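Local coordinates for GTN Reductase (Agrobacterium tumefaciens, PDB 5N6G), which probably acts as an FMN-dependent ene-reductase of the Old Yellow Enzyme family, reducing activated carbon-carbon double bonds, at residues A[16-21]-A[299-304]. Numbering follows the deposited sequence.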
loop_
_atom_site.group_PDB
_atom_site.type_symbol
_atom_site.label_atom_id
_atom_site.label_comp_id
_atom_site.label_asym_id
_atom_site.label_seq_id
_atom_site.Cartn_x
_atom_site.Cartn_y
_atom_site.Cartn_z
ATOM N N ALA A 16 12.994 2.892 -14.553
ATOM C CA ALA A 16 13.655 3.890 -15.405
ATOM C C ALA A 16 14.115 5.105 -14.618
ATOM O O ALA A 16 14.979 5.851 -15.094
ATOM C CB ALA A 16 12.722 4.344 -16.524
ATOM N N ASN A 17 13.544 5.333 -13.443
ATOM C CA ASN A 17 13.924 6.435 -12.577
ATOM C C ASN A 17 13.449 6.096 -11.177
ATOM O O ASN A 17 12.807 5.067 -10.949
ATOM C CB ASN A 17 13.353 7.770 -13.069
ATOM C CG ASN A 17 11.843 7.784 -13.094
ATOM O OD1 ASN A 17 11.188 7.675 -12.052
ATOM N ND2 ASN A 17 11.275 7.944 -14.286
ATOM N N ARG A 18 13.762 6.977 -10.232
ATOM C CA ARG A 18 13.499 6.708 -8.832
ATOM C C ARG A 18 12.339 7.536 -8.294
ATOM O O ARG A 18 12.232 7.740 -7.085
ATOM C CB ARG A 18 14.777 6.921 -8.025
ATOM C CG ARG A 18 15.808 5.856 -8.372
ATOM C CD ARG A 18 17.221 6.352 -8.166
ATOM N NE ARG A 18 18.205 5.351 -8.608
ATOM C CZ ARG A 18 18.829 4.498 -7.802
ATOM N NH1 ARG A 18 18.591 4.503 -6.495
ATOM N NH2 ARG A 18 19.694 3.631 -8.311
ATOM N N ILE A 19 11.432 7.955 -9.168
ATOM C CA ILE A 19 10.226 8.678 -8.785
ATOM C C ILE A 19 9.085 7.667 -8.847
ATOM O O ILE A 19 8.776 7.134 -9.915
ATOM C CB ILE A 19 9.979 9.885 -9.708
ATOM C CG1 ILE A 19 11.060 10.954 -9.531
ATOM C CG2 ILE A 19 8.631 10.542 -9.433
ATOM C CD1 ILE A 19 11.267 11.850 -10.760
ATOM N N VAL A 20 8.498 7.357 -7.701
ATOM C CA VAL A 20 7.486 6.320 -7.573
ATOM C C VAL A 20 6.132 6.977 -7.340
ATOM O O VAL A 20 6.027 7.969 -6.614
ATOM C CB VAL A 20 7.868 5.367 -6.426
ATOM C CG1 VAL A 20 6.808 4.307 -6.165
ATOM C CG2 VAL A 20 9.221 4.726 -6.719
ATOM N N MET A 21 5.095 6.442 -7.983
ATOM C CA MET A 21 3.721 6.841 -7.689
ATOM C C MET A 21 3.212 6.015 -6.511
ATOM O O MET A 21 3.045 4.784 -6.609
ATOM C CB MET A 21 2.817 6.666 -8.907
ATOM C CG MET A 21 1.366 7.003 -8.623
ATOM S SD MET A 21 0.400 6.950 -10.127
ATOM C CE MET A 21 -1.278 6.995 -9.482
ATOM N N LYS A 299 18.706 -6.179 0.639
ATOM C CA LYS A 299 19.168 -5.538 -0.582
ATOM C C LYS A 299 18.026 -4.943 -1.397
ATOM O O LYS A 299 18.269 -4.463 -2.510
ATOM C CB LYS A 299 19.960 -6.549 -1.418
ATOM C CG LYS A 299 21.234 -7.058 -0.745
ATOM C CD LYS A 299 22.295 -5.988 -0.659
ATOM C CE LYS A 299 23.643 -6.550 -0.187
ATOM N NZ LYS A 299 23.658 -6.979 1.254
ATOM N N GLY A 300 16.805 -4.950 -0.869
ATOM C CA GLY A 300 15.685 -4.358 -1.564
ATOM C C GLY A 300 15.869 -2.866 -1.740
ATOM O O GLY A 300 16.593 -2.204 -1.002
ATOM N N LEU A 301 15.166 -2.338 -2.728
ATOM C CA LEU A 301 15.151 -0.900 -2.950
ATOM C C LEU A 301 14.421 -0.223 -1.793
ATOM O O LEU A 301 13.324 -0.641 -1.405
ATOM C CB LEU A 301 14.446 -0.593 -4.278
ATOM C CG LEU A 301 14.634 0.818 -4.809
ATOM C CD1 LEU A 301 16.036 0.983 -5.345
ATOM C CD2 LEU A 301 13.601 1.121 -5.889
ATOM N N TRP A 302 15.027 0.811 -1.229
ATOM C CA TRP A 302 14.475 1.501 -0.071
ATOM C C TRP A 302 13.717 2.730 -0.575
ATOM O O TRP A 302 14.338 3.734 -0.968
ATOM C CB TRP A 302 15.584 1.909 0.895
ATOM C CG TRP A 302 15.072 2.339 2.220
ATOM C CD1 TRP A 302 14.820 3.623 2.629
ATOM C CD2 TRP A 302 14.724 1.493 3.326
ATOM N NE1 TRP A 302 14.336 3.622 3.916
ATOM C CE2 TRP A 302 14.272 2.329 4.367
ATOM C CE3 TRP A 302 14.767 0.113 3.541
ATOM C CZ2 TRP A 302 13.886 1.832 5.606
ATOM C CZ3 TRP A 302 14.348 -0.380 4.747
ATOM C CH2 TRP A 302 13.909 0.470 5.764
ATOM N N ILE A 303 12.388 2.654 -0.536
ATOM C CA ILE A 303 11.500 3.667 -1.095
ATOM C C ILE A 303 10.879 4.410 0.070
ATOM O O ILE A 303 10.262 3.793 0.936
ATOM C CB ILE A 303 10.388 3.056 -1.967
ATOM C CG1 ILE A 303 10.953 2.149 -3.062
ATOM C CG2 ILE A 303 9.520 4.180 -2.505
ATOM C CD1 ILE A 303 9.857 1.400 -3.849
ATOM N N ALA A 304 11.016 5.721 0.086
ATOM C CA ALA A 304 10.501 6.519 1.185
ATOM C C ALA A 304 9.351 7.381 0.707
ATOM O O ALA A 304 9.303 7.789 -0.449
ATOM C CB ALA A 304 11.577 7.426 1.776
#
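Val20 and Ile303 meet methyl to methyl inside the eight-stranded TIM barrel of the Old Yellow Enzyme fold, their CG2 atoms 4.3 Å apart. The same Val20 CG2 lies 4.4 Å from CD1 of Ile303, so one valine methyl faces the tips of both isoleucine branches at loose van der Waals range. Val20 CG1 is anti to the backbone N (chi1 176°), which turns CG2 toward Ile303; CG1 stays slightly farther off. Strands 19-21 and 301-305 are not neighbours in the sheet: strand 324-327 runs between them, and its Ala326 touches both side chains. The CA atoms of Val20 and Ile303 are accordingly 8.1 Å apart, a gap bridged by side chains alone. FMN-binding Pro23 and Asn305 lie close by; the Val20 side chain is about 9 Å from the flavin.

Toward the partly exposed Arg18 the contact thins. Its NH1 comes only to 4.5 Å from CD1 of Leu301, approaching obliquely. The guanidinium is held by backbone carbonyls instead, NH1 by Asp323 O and NH2 by Pro7 O.

The chemistry thus divides: at Val20 and Ile303 the contact is purely apolar, whereas the charged end of Arg18 ties the start of the first barrel strand to surrounding loops, grazing Leu301 without a polar bond to it.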